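PDB 4M7S: S-adenosyl-L-methionine-dependent 2-deoxy-scyllo-inosamine dehydrogenase from Bacillus circulans, which catalyses the radical S-adenosyl-L-methionine-dependent two-electron oxidation of 2-deoxy-scyllo-inosamine to 3-amino-2,3-dideoxy-scyllo-inosose in butirosin biosynthesis, using two [4Fe-4S] clusters. Local coordinates for residues 14-19 with 90-95; 33-38 with 66-71; 49-54 with 202-207; 43-48 with 76-81. All coordinates share one frame; numbering follows the deposited sequence.

Contact 1 of 4, residues 14-19 with 90-95; sequences SQCNRT and YTNGDF. With SF4 (iron/sulfur cluster), chain C.
Asn17 and Asn92 meet tip to tip, their amide planes turned 81° apart, and Asn92 ND2 donates to Asn17 OD1 at 2.8 Å. Asn92 ND2 also lies 3.5 Å from Cys16 SG, the thiolate that binds an iron of the cluster (SG to FE1, 2.4 Å). The other end of the Asn17 amide donates from ND2 to the anti lone pair of Asp94 OD2 (2.8 Å), so both ends of this amide are fixed. Arg18 runs extended from CG to NE and crosses Asp94 at about a right angle. Arg18 NE forms a salt bridge to Asp94 OD2 at 2.7 Å, while Arg18 NH2 donates to Asp94 OD1 on its syn side. OD2 is thus gripped by two residues. Phe95 turns its ring edge, at CE2, to the Asn17 amide. Within residues 90-95, Asn92 OD1 accepts from Asp94 N, an Asx turn that sets the Asp94 backbone beside Asn92. Cys16 opens the CxxxCxxC motif of the radical SAM family, with Cys20 and Cys23. The cluster-binding loop after strand 7-10 is joined here to the end of strand 86-91, where Glu64 holds Asn92 N and Arg18 packs on Gln116 of strand 111-116.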
loop_
_atom_site.group_PDB
_atom_site.type_symbol
_atom_site.label_atom_id
_atom_site.label_comp_id
_atom_site.label_asym_id
_atom_site.label_seq_id
_atom_site.Cartn_x
_atom_site.Cartn_y
_atom_site.Cartn_z
ATOM N N SER A 14 -8.264 1.876 9.116
ATOM C CA SER A 14 -8.943 0.848 8.321
ATOM C C SER A 14 -10.327 1.268 7.825
ATOM O O SER A 14 -10.892 0.624 6.944
ATOM C CB SER A 14 -9.074 -0.425 9.144
ATOM O OG SER A 14 -9.855 -0.174 10.298
ATOM N N GLN A 15 -10.884 2.332 8.393
ATOM C CA GLN A 15 -12.225 2.758 7.997
ATOM C C GLN A 15 -12.154 3.687 6.795
ATOM O O GLN A 15 -11.211 4.460 6.646
ATOM C CB GLN A 15 -12.989 3.448 9.150
ATOM C CG GLN A 15 -14.459 3.792 8.793
ATOM C CD GLN A 15 -15.271 4.403 9.939
ATOM O OE1 GLN A 15 -14.786 5.262 10.681
ATOM N NE2 GLN A 15 -16.522 3.967 10.073
ATOM N N CYS A 16 -13.155 3.588 5.934
ATOM C CA CYS A 16 -13.381 4.593 4.911
ATOM C C CYS A 16 -14.784 5.164 5.061
ATOM O O CYS A 16 -15.695 4.461 5.501
ATOM C CB CYS A 16 -13.236 3.991 3.521
ATOM S SG CYS A 16 -13.612 5.219 2.279
ATOM N N ASN A 17 -14.965 6.428 4.686
ATOM C CA ASN A 17 -16.265 7.079 4.845
ATOM C C ASN A 17 -17.262 6.663 3.768
ATOM O O ASN A 17 -18.467 6.886 3.902
ATOM C CB ASN A 17 -16.124 8.603 4.870
ATOM C CG ASN A 17 -15.494 9.151 3.606
ATOM O OD1 ASN A 17 -14.322 8.889 3.317
ATOM N ND2 ASN A 17 -16.270 9.921 2.844
ATOM N N ARG A 18 -16.760 6.057 2.698
ATOM C CA ARG A 18 -17.646 5.635 1.620
ATOM C C ARG A 18 -17.999 4.153 1.706
ATOM O O ARG A 18 -17.421 3.403 2.499
ATOM C CB ARG A 18 -17.063 6.004 0.250
ATOM C CG ARG A 18 -17.215 7.486 -0.059
ATOM C CD ARG A 18 -16.775 7.860 -1.454
ATOM N NE ARG A 18 -16.806 9.310 -1.638
ATOM C CZ ARG A 18 -17.879 9.999 -2.016
ATOM N NH1 ARG A 18 -19.025 9.377 -2.269
ATOM N NH2 ARG A 18 -17.807 11.317 -2.147
ATOM N N THR A 19 -18.954 3.744 0.881
ATOM C CA THR A 19 -19.541 2.420 0.979
ATOM C C THR A 19 -19.548 1.726 -0.374
ATOM O O THR A 19 -20.440 0.935 -0.653
ATOM C CB THR A 19 -20.991 2.526 1.474
ATOM O OG1 THR A 19 -21.718 3.401 0.601
ATOM C CG2 THR A 19 -21.037 3.087 2.899
ATOM N N TYR A 90 -3.252 8.585 -1.277
ATOM C CA TYR A 90 -4.358 8.165 -2.124
ATOM C C TYR A 90 -5.640 8.408 -1.319
ATOM O O TYR A 90 -5.816 7.839 -0.238
ATOM C CB TYR A 90 -4.224 6.692 -2.484
ATOM C CG TYR A 90 -3.008 6.348 -3.333
ATOM C CD1 TYR A 90 -1.741 6.243 -2.771
ATOM C CD2 TYR A 90 -3.138 6.108 -4.691
ATOM C CE1 TYR A 90 -0.632 5.911 -3.542
ATOM C CE2 TYR A 90 -2.039 5.770 -5.471
ATOM C CZ TYR A 90 -0.792 5.678 -4.891
ATOM O OH TYR A 90 0.300 5.349 -5.662
ATOM N N THR A 91 -6.526 9.255 -1.832
ATOM C CA THR A 91 -7.685 9.677 -1.044
ATOM C C THR A 91 -8.950 9.809 -1.896
ATOM O O THR A 91 -8.854 10.109 -3.084
ATOM C CB THR A 91 -7.380 11.018 -0.332
ATOM O OG1 THR A 91 -8.526 11.445 0.418
ATOM C CG2 THR A 91 -6.996 12.100 -1.350
ATOM N N ASN A 92 -10.130 9.584 -1.308
ATOM C CA ASN A 92 -11.371 9.844 -2.038
ATOM C C ASN A 92 -11.674 11.333 -2.143
ATOM O O ASN A 92 -12.604 11.734 -2.847
ATOM C CB ASN A 92 -12.585 9.084 -1.472
ATOM C CG ASN A 92 -12.851 9.383 -0.006
ATOM O OD1 ASN A 92 -12.615 10.498 0.479
ATOM N ND2 ASN A 92 -13.336 8.372 0.718
ATOM N N GLY A 93 -10.900 12.142 -1.423
ATOM C CA GLY A 93 -11.005 13.592 -1.516
ATOM C C GLY A 93 -12.039 14.265 -0.620
ATOM O O GLY A 93 -12.018 15.487 -0.480
ATOM N N ASP A 94 -12.934 13.490 -0.006
ATOM C CA ASP A 94 -14.042 14.083 0.752
ATOM C C ASP A 94 -13.589 14.904 1.965
ATOM O O ASP A 94 -14.335 15.742 2.474
ATOM C CB ASP A 94 -15.020 13.001 1.204
ATOM C CG ASP A 94 -15.601 12.219 0.042
ATOM O OD1 ASP A 94 -15.658 12.772 -1.077
ATOM O OD2 ASP A 94 -16.001 11.055 0.252
ATOM N N PHE A 95 -12.376 14.635 2.436
ATOM C CA PHE A 95 -11.806 15.353 3.572
ATOM C C PHE A 95 -10.673 16.298 3.175
ATOM O O PHE A 95 -10.110 16.985 4.026
ATOM C CB PHE A 95 -11.301 14.362 4.628
ATOM C CG PHE A 95 -12.402 13.673 5.381
ATOM C CD1 PHE A 95 -12.907 14.225 6.544
ATOM C CD2 PHE A 95 -12.933 12.478 4.921
ATOM C CE1 PHE A 95 -13.932 13.597 7.247
ATOM C CE2 PHE A 95 -13.959 11.844 5.609
ATOM C CZ PHE A 95 -14.462 12.407 6.776
HETATM FE FE1 SF4 C . -13.497 3.841 0.306
HETATM FE FE2 SF4 C . -14.835 3.480 -1.967
HETATM FE FE3 SF4 C . -13.294 1.523 -1.043
HETATM FE FE4 SF4 C . -12.115 3.769 -2.004
HETATM S S1 SF4 C . -13.329 2.243 -3.216
HETATM S S2 SF4 C . -11.554 2.680 -0.070
HETATM S S3 SF4 C . -13.657 5.373 -1.397
HETATM S S4 SF4 C . -15.211 2.321 -0.025
#

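Contact 2 of 4, residues 33-38 with 66-71. With IMD (imidazole), chain F.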
loop_
_atom_site.group_PDB
_atom_site.type_symbol
_atom_site.label_atom_id
_atom_site.label_comp_id
_atom_site.label_asym_id
_atom_site.label_seq_id
_atom_site.Cartn_x
_atom_site.Cartn_y
_atom_site.Cartn_z
ATOM N N THR A 33 -8.686 -3.057 14.133
ATOM C CA THR A 33 -9.300 -1.907 14.790
ATOM C C THR A 33 -9.440 -0.739 13.818
ATOM O O THR A 33 -9.096 -0.862 12.641
ATOM C CB THR A 33 -8.484 -1.458 16.030
ATOM O OG1 THR A 33 -7.224 -0.911 15.615
ATOM C CG2 THR A 33 -8.241 -2.635 16.966
ATOM N N GLY A 34 -9.948 0.389 14.312
ATOM C CA GLY A 34 -10.073 1.588 13.502
ATOM C C GLY A 34 -8.732 2.202 13.114
ATOM O O GLY A 34 -8.449 2.411 11.936
ATOM N N GLU A 35 -7.893 2.506 14.098
ATOM C CA GLU A 35 -6.644 3.180 13.771
ATOM C C GLU A 35 -5.373 2.477 14.195
ATOM O O GLU A 35 -5.332 1.793 15.214
ATOM C CB GLU A 35 -6.642 4.606 14.291
ATOM C CG GLU A 35 -6.503 5.605 13.174
ATOM C CD GLU A 35 -6.885 6.983 13.603
ATOM O OE1 GLU A 35 -6.014 7.665 14.179
ATOM O OE2 GLU A 35 -8.052 7.374 13.378
HETATM N N MSE A 36 -4.326 2.669 13.404
HETATM C CA MSE A 36 -3.044 2.075 13.746
HETATM C C MSE A 36 -2.483 2.692 15.028
HETATM O O MSE A 36 -2.475 3.911 15.185
HETATM C CB MSE A 36 -2.040 2.221 12.600
HETATM C CG MSE A 36 -0.688 1.625 12.948
HETATM SE SE MSE A 36 0.600 1.669 11.500
HETATM C CE MSE A 36 -0.188 0.294 10.349
ATOM N N ASP A 37 -2.056 1.838 15.954
ATOM C CA ASP A 37 -1.343 2.274 17.154
ATOM C C ASP A 37 -0.141 3.138 16.746
ATOM O O ASP A 37 0.685 2.709 15.954
ATOM C CB ASP A 37 -0.879 1.042 17.946
ATOM C CG ASP A 37 -0.304 1.393 19.320
ATOM O OD1 ASP A 37 0.140 2.539 19.528
ATOM O OD2 ASP A 37 -0.284 0.504 20.198
ATOM N N PRO A 38 -0.056 4.376 17.266
ATOM C CA PRO A 38 1.099 5.227 16.931
ATOM C C PRO A 38 2.433 4.580 17.294
ATOM O O PRO A 38 3.433 4.819 16.625
ATOM C CB PRO A 38 0.868 6.501 17.764
ATOM C CG PRO A 38 -0.283 6.188 18.694
ATOM C CD PRO A 38 -1.080 5.108 18.031
ATOM N N LEU A 66 -7.180 10.350 5.195
ATOM C CA LEU A 66 -7.545 11.634 5.813
ATOM C C LEU A 66 -8.479 11.485 7.019
ATOM O O LEU A 66 -8.798 12.469 7.692
ATOM C CB LEU A 66 -8.154 12.604 4.796
ATOM C CG LEU A 66 -7.293 13.067 3.618
ATOM C CD1 LEU A 66 -7.693 14.470 3.200
ATOM C CD2 LEU A 66 -5.820 13.031 3.934
ATOM N N LEU A 67 -8.924 10.259 7.281
ATOM C CA LEU A 67 -9.732 9.976 8.460
ATOM C C LEU A 67 -8.840 9.646 9.655
ATOM O O LEU A 67 -9.296 9.608 10.788
ATOM C CB LEU A 67 -10.694 8.814 8.201
ATOM C CG LEU A 67 -12.078 9.167 7.652
ATOM C CD1 LEU A 67 -12.956 7.923 7.493
ATOM C CD2 LEU A 67 -12.737 10.153 8.594
ATOM N N CYS A 68 -7.564 9.395 9.391
ATOM C CA CYS A 68 -6.634 9.025 10.445
ATOM C C CYS A 68 -6.387 10.239 11.327
ATOM O O CYS A 68 -5.938 11.283 10.839
ATOM C CB CYS A 68 -5.313 8.561 9.827
ATOM S SG CYS A 68 -4.061 8.108 11.040
ATOM N N LYS A 69 -6.662 10.119 12.620
ATOM C CA LYS A 69 -6.533 11.279 13.499
ATOM C C LYS A 69 -5.071 11.653 13.743
ATOM O O LYS A 69 -4.779 12.777 14.136
ATOM C CB LYS A 69 -7.297 11.080 14.811
ATOM C CG LYS A 69 -6.705 10.104 15.817
ATOM C CD LYS A 69 -7.737 9.830 16.922
ATOM C CE LYS A 69 -7.110 9.297 18.210
ATOM N NZ LYS A 69 -6.729 7.852 18.167
ATOM N N ASN A 70 -4.164 10.715 13.468
ATOM C CA ASN A 70 -2.730 10.931 13.664
ATOM C C ASN A 70 -2.000 11.162 12.356
ATOM O O ASN A 70 -0.776 11.075 12.316
ATOM C CB ASN A 70 -2.083 9.717 14.342
ATOM C CG ASN A 70 -2.393 9.634 15.809
ATOM O OD1 ASN A 70 -2.245 10.609 16.543
ATOM N ND2 ASN A 70 -2.827 8.459 16.257
ATOM N N LEU A 71 -2.737 11.449 11.287
ATOM C CA LEU A 71 -2.110 11.558 9.972
ATOM C C LEU A 71 -0.951 12.570 9.916
ATOM O O LEU A 71 0.114 12.256 9.391
ATOM C CB LEU A 71 -3.138 11.853 8.877
ATOM C CG LEU A 71 -2.487 11.796 7.488
ATOM C CD1 LEU A 71 -2.032 10.376 7.158
ATOM C CD2 LEU A 71 -3.403 12.359 6.408
HETATM N N1 IMD F . 0.476 1.303 22.399
HETATM C C2 IMD F . 0.683 2.363 23.207
HETATM N N3 IMD F . 0.585 1.948 24.492
HETATM C C4 IMD F . 0.310 0.622 24.494
HETATM C C5 IMD F . 0.242 0.214 23.166
HETATM O O HOH W 1 -3.747 6.407 14.449
#
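Glu35 points its carboxylate at the backbone of the turn from Cys68 to Leu71, and Lys69 N is the donor that meets it. The straighter bond runs from Lys69 N to Glu35 OE2, 3.2 Å long with an N-H...O angle of 164°, the donor standing 41° out of the carboxylate plane. A second bond from the same N-H to Glu35 OE1 is weak, bent to 135°. A firmer partner is a water that donates to Glu35 OE1 at 2.6 Å. That water also donates to Met36 O and accepts from Asn70 ND2 at 2.9 Å, so one molecule satisfies a carboxylate, a carbonyl and an amide from both segments. Lys69 NZ is 4.1 Å from Glu35 OE1, too far for a salt bridge, though the opposite charges probably attract. Within the type I turn Leu71 N bonds back to Cys68 O, and Asn70 N makes a weak bond to Cys68 SG. Asp37 is the N-cap of helix 38-50, its OD1 accepting from Ala39 N; an imidazole, probably from the crystallisation liquor, also sits at this carboxylate. Pro38 brings CD to 4.2 Å from Asn70 ND2. The contact therefore links the loops leading into two neighbouring helices, 38-50 and 71-81, at their N-terminal ends. Phe74 of helix 71-81 touches both Pro38 and Cys68, and Leu71 continues the packing to Arg100 and Leu104 of helix 98-107.

Contact 3 of 4, residues 49-54 with 202-207; sequences SSLDFA and EQHISD
Ser50 and Leu51, at the C-terminal end of helix 38-50, meet His204, the N-cap residue of helix 205-209, so the end of one helix in the radical SAM fold is joined to the start of another in the iron-sulfur cluster-binding region. Ser49 lies in the last helical turn and sends its OG to Tyr81 O of helix 71-81. At Ser50, OG stands between the backbone N and the carbonyl carbon (chi1 70°), which brings the hydroxyl to the edge of the His204 ring. There His204 NE2 donates to Ser50 OG at 2.8 Å, with the oxygen only 5° out of the ring plane. The same hydroxyl is hydrogen-bonded to Gln47 O, one turn back in its own helix. Leu51 follows, sliding past the imidazole in the opposite direction, and its CG comes to 4.1 Å from His204 CE1 at the ring edge. Its two methyls divide the remaining contacts: Leu51 CD1 touches Ile205 CG2 at 4.1 Å, while Leu51 CD2 rests against Ser206 CB at 3.7 Å. Asp52 then leaves the helix with positive phi in a Schellman motif, its N bonding to Ser49 O, and Phe53 packs on Ile8 of strand 7-10 and meets the ring of Phe5. Across the contact, bonds at both ring nitrogens fix the rotation of His204 and are consistent with a neutral imidazole protonated on NE2: NE2 donates to Ser50 OG, and His204 ND1 accepts the capping bond from Ser206 N at 2.9 Å with an N-H...N angle of 164°.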
loop_
_atom_site.group_PDB
_atom_site.type_symbol
_atom_site.label_atom_id
_atom_site.label_comp_id
_atom_site.label_asym_id
_atom_site.label_seq_id
_atom_site.Cartn_x
_atom_site.Cartn_y
_atom_site.Cartn_z
ATOM N N SER A 49 13.672 3.239 8.546
ATOM C CA SER A 49 14.848 4.091 8.705
ATOM C C SER A 49 16.143 3.284 8.706
ATOM O O SER A 49 17.150 3.722 8.151
ATOM C CB SER A 49 14.756 4.927 9.987
ATOM O OG SER A 49 15.765 5.903 9.988
ATOM N N SER A 50 16.120 2.117 9.346
ATOM C CA SER A 50 17.298 1.251 9.418
ATOM C C SER A 50 17.681 0.707 8.028
ATOM O O SER A 50 18.781 0.191 7.825
ATOM C CB SER A 50 17.024 0.082 10.360
ATOM O OG SER A 50 16.079 -0.813 9.789
ATOM N N LEU A 51 16.765 0.822 7.075
ATOM C CA LEU A 51 17.017 0.391 5.699
ATOM C C LEU A 51 17.377 1.573 4.793
ATOM O O LEU A 51 17.603 1.387 3.605
ATOM C CB LEU A 51 15.775 -0.306 5.130
ATOM C CG LEU A 51 15.311 -1.613 5.776
ATOM C CD1 LEU A 51 13.861 -1.928 5.382
ATOM C CD2 LEU A 51 16.243 -2.771 5.391
ATOM N N ASP A 52 17.419 2.783 5.351
ATOM C CA ASP A 52 17.555 3.998 4.540
ATOM C C ASP A 52 16.541 3.994 3.385
ATOM O O ASP A 52 16.870 4.333 2.244
ATOM C CB ASP A 52 18.985 4.137 4.002
ATOM C CG ASP A 52 19.296 5.544 3.511
ATOM O OD1 ASP A 52 18.480 6.460 3.746
ATOM O OD2 ASP A 52 20.368 5.732 2.897
ATOM N N PHE A 53 15.313 3.591 3.691
ATOM C CA PHE A 53 14.274 3.428 2.677
ATOM C C PHE A 53 14.036 4.689 1.839
ATOM O O PHE A 53 13.771 5.768 2.379
ATOM C CB PHE A 53 12.966 2.982 3.317
ATOM C CG PHE A 53 11.864 2.769 2.327
ATOM C CD1 PHE A 53 11.949 1.746 1.385
ATOM C CD2 PHE A 53 10.754 3.594 2.324
ATOM C CE1 PHE A 53 10.936 1.550 0.459
ATOM C CE2 PHE A 53 9.740 3.410 1.404
ATOM C CZ PHE A 53 9.827 2.386 0.475
ATOM N N ALA A 54 14.134 4.541 0.521
ATOM C CA ALA A 54 14.059 5.678 -0.390
ATOM C C ALA A 54 13.062 5.447 -1.516
ATOM O O ALA A 54 13.161 6.077 -2.567
ATOM C CB ALA A 54 15.450 5.988 -0.965
ATOM N N GLU A 202 6.422 -7.815 15.521
ATOM C CA GLU A 202 7.111 -8.980 16.075
ATOM C C GLU A 202 8.432 -9.269 15.368
ATOM O O GLU A 202 9.220 -10.088 15.823
ATOM C CB GLU A 202 6.231 -10.228 15.968
ATOM C CG GLU A 202 4.767 -10.045 16.327
ATOM C CD GLU A 202 3.913 -11.215 15.854
ATOM O OE1 GLU A 202 4.488 -12.283 15.545
ATOM O OE2 GLU A 202 2.673 -11.064 15.785
ATOM N N GLN A 203 8.665 -8.610 14.243
ATOM C CA GLN A 203 9.789 -8.970 13.397
ATOM C C GLN A 203 10.098 -7.833 12.436
ATOM O O GLN A 203 9.199 -7.110 12.017
ATOM C CB GLN A 203 9.444 -10.243 12.613
ATOM C CG GLN A 203 10.564 -10.803 11.767
ATOM C CD GLN A 203 10.265 -12.213 11.289
ATOM O OE1 GLN A 203 9.109 -12.563 11.029
ATOM N NE2 GLN A 203 11.304 -13.035 11.190
ATOM N N HIS A 204 11.374 -7.672 12.100
ATOM C CA HIS A 204 11.797 -6.609 11.200
ATOM C C HIS A 204 11.237 -6.823 9.804
ATOM O O HIS A 204 11.241 -7.941 9.279
ATOM C CB HIS A 204 13.324 -6.526 11.146
ATOM C CG HIS A 204 13.840 -5.217 10.630
ATOM N ND1 HIS A 204 13.728 -4.838 9.314
ATOM C CD2 HIS A 204 14.491 -4.206 11.263
ATOM C CE1 HIS A 204 14.267 -3.641 9.152
ATOM N NE2 HIS A 204 14.744 -3.238 10.316
ATOM N N ILE A 205 10.759 -5.747 9.195
ATOM C CA ILE A 205 10.117 -5.873 7.900
ATOM C C ILE A 205 11.090 -6.351 6.831
ATOM O O ILE A 205 10.674 -6.953 5.843
ATOM C CB ILE A 205 9.428 -4.577 7.463
ATOM C CG1 ILE A 205 8.490 -4.869 6.279
ATOM C CG2 ILE A 205 10.466 -3.496 7.164
ATOM C CD1 ILE A 205 7.695 -3.696 5.822
ATOM N N SER A 206 12.385 -6.109 7.032
ATOM C CA SER A 206 13.359 -6.599 6.075
ATOM C C SER A 206 13.462 -8.115 6.166
ATOM O O SER A 206 13.657 -8.798 5.155
ATOM C CB SER A 206 14.733 -5.985 6.333
ATOM O OG SER A 206 15.678 -6.508 5.421
ATOM N N ASP A 207 13.367 -8.636 7.388
ATOM C CA ASP A 207 13.438 -10.079 7.610
ATOM C C ASP A 207 12.184 -10.780 7.089
ATOM O O ASP A 207 12.243 -11.920 6.636
ATOM C CB ASP A 207 13.626 -10.383 9.097
ATOM C CG ASP A 207 14.981 -9.939 9.615
ATOM O OD1 ASP A 207 15.963 -9.989 8.845
ATOM O OD2 ASP A 207 15.059 -9.547 10.794
#

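Contact 4 of 4, residues 43-48 with 76-81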
loop_
_atom_site.group_PDB
_atom_site.type_symbol
_atom_site.label_atom_id
_atom_site.label_comp_id
_atom_site.label_asym_id
_atom_site.label_seq_id
_atom_site.Cartn_x
_atom_site.Cartn_y
_atom_site.Cartn_z
ATOM N N THR A 43 7.497 1.963 15.257
ATOM C CA THR A 43 8.462 0.894 14.992
ATOM C C THR A 43 8.614 0.642 13.492
ATOM O O THR A 43 9.690 0.283 13.044
ATOM C CB THR A 43 8.264 -0.444 15.798
ATOM O OG1 THR A 43 8.098 -1.550 14.902
ATOM C CG2 THR A 43 7.110 -0.391 16.739
ATOM N N LEU A 44 7.555 0.851 12.715
ATOM C CA LEU A 44 7.689 0.751 11.259
ATOM C C LEU A 44 8.645 1.819 10.718
ATOM O O LEU A 44 9.476 1.540 9.846
ATOM C CB LEU A 44 6.334 0.883 10.561
ATOM C CG LEU A 44 6.421 0.814 9.029
ATOM C CD1 LEU A 44 6.998 -0.535 8.550
ATOM C CD2 LEU A 44 5.069 1.063 8.388
HETATM N N MSE A 45 8.512 3.046 11.221
HETATM C CA MSE A 45 9.424 4.123 10.837
HETATM C C MSE A 45 10.878 3.757 11.164
HETATM O O MSE A 45 11.784 4.006 10.370
HETATM C CB MSE A 45 9.039 5.445 11.531
HETATM C CG MSE A 45 7.741 6.091 11.008
HETATM SE SE MSE A 45 7.805 6.460 9.081
HETATM C CE MSE A 45 6.773 4.930 8.478
ATOM N N GLU A 46 11.089 3.174 12.340
ATOM C CA GLU A 46 12.425 2.801 12.785
ATOM C C GLU A 46 13.014 1.724 11.897
ATOM O O GLU A 46 14.219 1.709 11.642
ATOM C CB GLU A 46 12.380 2.297 14.229
ATOM C CG GLU A 46 12.028 3.366 15.251
ATOM C CD GLU A 46 11.785 2.774 16.623
ATOM O OE1 GLU A 46 11.515 1.549 16.701
ATOM O OE2 GLU A 46 11.865 3.527 17.618
ATOM N N GLN A 47 12.168 0.799 11.457
ATOM C CA GLN A 47 12.630 -0.292 10.606
ATOM C C GLN A 47 12.947 0.232 9.218
ATOM O O GLN A 47 13.976 -0.119 8.636
ATOM C CB GLN A 47 11.581 -1.406 10.524
ATOM C CG GLN A 47 11.309 -2.064 11.870
ATOM C CD GLN A 47 10.194 -3.082 11.786
ATOM O OE1 GLN A 47 9.791 -3.492 10.688
ATOM N NE2 GLN A 47 9.676 -3.487 12.941
ATOM N N LEU A 48 12.065 1.084 8.701
ATOM C CA LEU A 48 12.264 1.659 7.376
ATOM C C LEU A 48 13.474 2.577 7.410
ATOM O O LEU A 48 14.239 2.671 6.441
ATOM C CB LEU A 48 11.003 2.395 6.888
ATOM C CG LEU A 48 9.794 1.543 6.494
ATOM C CD1 LEU A 48 8.639 2.433 5.979
ATOM C CD2 LEU A 48 10.183 0.495 5.430
ATOM N N GLY A 76 4.677 13.686 9.276
ATOM C CA GLY A 76 5.837 14.383 9.803
ATOM C C GLY A 76 6.954 13.420 10.180
ATOM O O GLY A 76 8.139 13.711 9.982
HETATM N N MSE A 77 6.580 12.266 10.724
HETATM C CA MSE A 77 7.568 11.247 11.090
HETATM C C MSE A 77 8.285 10.644 9.879
HETATM O O MSE A 77 9.450 10.248 9.979
HETATM C CB MSE A 77 6.924 10.135 11.925
HETATM C CG MSE A 77 6.499 10.570 13.319
HETATM SE SE MSE A 77 5.564 9.154 14.313
HETATM C CE MSE A 77 7.074 7.960 14.599
ATOM N N THR A 78 7.611 10.573 8.735
ATOM C CA THR A 78 8.265 10.010 7.558
ATOM C C THR A 78 9.418 10.894 7.146
ATOM O O THR A 78 10.486 10.406 6.777
ATOM C CB THR A 78 7.323 9.836 6.353
ATOM O OG1 THR A 78 7.033 11.122 5.791
ATOM C CG2 THR A 78 6.057 9.149 6.771
ATOM N N THR A 79 9.198 12.201 7.226
ATOM C CA THR A 79 10.222 13.182 6.884
ATOM C C THR A 79 11.425 13.098 7.839
ATOM O O THR A 79 12.563 13.424 7.470
ATOM C CB THR A 79 9.623 14.618 6.881
ATOM O OG1 THR A 79 8.562 14.692 5.918
ATOM C CG2 THR A 79 10.666 15.650 6.537
ATOM N N GLU A 80 11.171 12.653 9.068
ATOM C CA GLU A 80 12.235 12.548 10.076
ATOM C C GLU A 80 13.000 11.246 9.928
ATOM O O GLU A 80 14.230 11.225 9.990
ATOM C CB GLU A 80 11.646 12.615 11.487
ATOM C CG GLU A 80 11.830 13.942 12.193
ATOM C CD GLU A 80 13.198 14.082 12.832
ATOM O OE1 GLU A 80 13.854 15.121 12.608
ATOM O OE2 GLU A 80 13.614 13.157 13.566
ATOM N N TYR A 81 12.257 10.158 9.742
ATOM C CA TYR A 81 12.837 8.821 9.707
ATOM C C TYR A 81 13.334 8.417 8.322
ATOM O O TYR A 81 14.397 7.809 8.193
ATOM C CB TYR A 81 11.829 7.785 10.225
ATOM C CG TYR A 81 11.743 7.720 11.739
ATOM C CD1 TYR A 81 12.633 6.944 12.467
ATOM C CD2 TYR A 81 10.785 8.453 12.435
ATOM C CE1 TYR A 81 12.562 6.875 13.844
ATOM C CE2 TYR A 81 10.710 8.403 13.812
ATOM C CZ TYR A 81 11.597 7.608 14.512
ATOM O OH TYR A 81 11.521 7.554 15.885
#
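Met77, Thr78 and Tyr81 of helix 71-81 face Met45 and Glu46 of helix 38-50, the two helices running in nearly the same direction; the axes of the segments 43-48 and 76-81 approach to 9.7 Å and cross at -28°. Both methionines are selenomethionine. Met77 comes first: its chain bends at chi3, and the terminal CE reaches 4.1 Å from Met45 CG. Thr78, the next residue, receives the selenium, with Met45 SE 3.9 Å from Thr78 CA and 4.0 Å from its CG2. The bend of Met45 at chi2 (-58°) sets SE there. The threonine hydroxyl is turned to its own helix, where OG1 bonds to Val75 O. One turn after Met77 comes Tyr81, which has the largest share of this segment's buried surface. Met45 CB sits over one face of its ring, 3.8 Å from the centroid and 24° off the normal, a CH-pi contact displaced toward the CG side: Met45 CB is 3.5 Å from Tyr81 CG. Glu46 lies beside the tyrosine and points the same way, its CG 3.8 Å from Tyr81 CE1, while its carboxylate forms a salt bridge with Lys42 one turn earlier. No hydrogen bond joins the two segments; the contact is apolar and aromatic packing. In the fold these are two successive helices of the beta-alpha units of the radical SAM domain, lying on the same side of the parallel part of the sheet. Toward the sheet, Met45 and Leu48 pack on Ile57 of strand 56-58, and Leu44 covers Ile8 and Val10 of strand 7-10.

Overall arrangement
Contacts 1 and 2 touch, with centres about 13 Å apart, through hydrogen bonds from Ser14 to Thr33 and Gly34 and through Phe95 packing on Leu66 and Leu67. Together they join loops near the [4Fe-4S] cluster bound by Cys16. Contacts 3 and 4 touch as well, about 10 Å between centres, and share helix 38-50; Gln47 OE1 accepts from Ile205 N, and Ser49 OG bonds to Tyr81 O. Contacts 1 and 3 are about 28 Å apart, on opposite sides of the chain's centre. Along the chain, contacts 2 and 4 fall between the segments of contact 1, whereas contact 3 reaches far forward to residues 202-207, tying the radical SAM region to the second cluster-binding region.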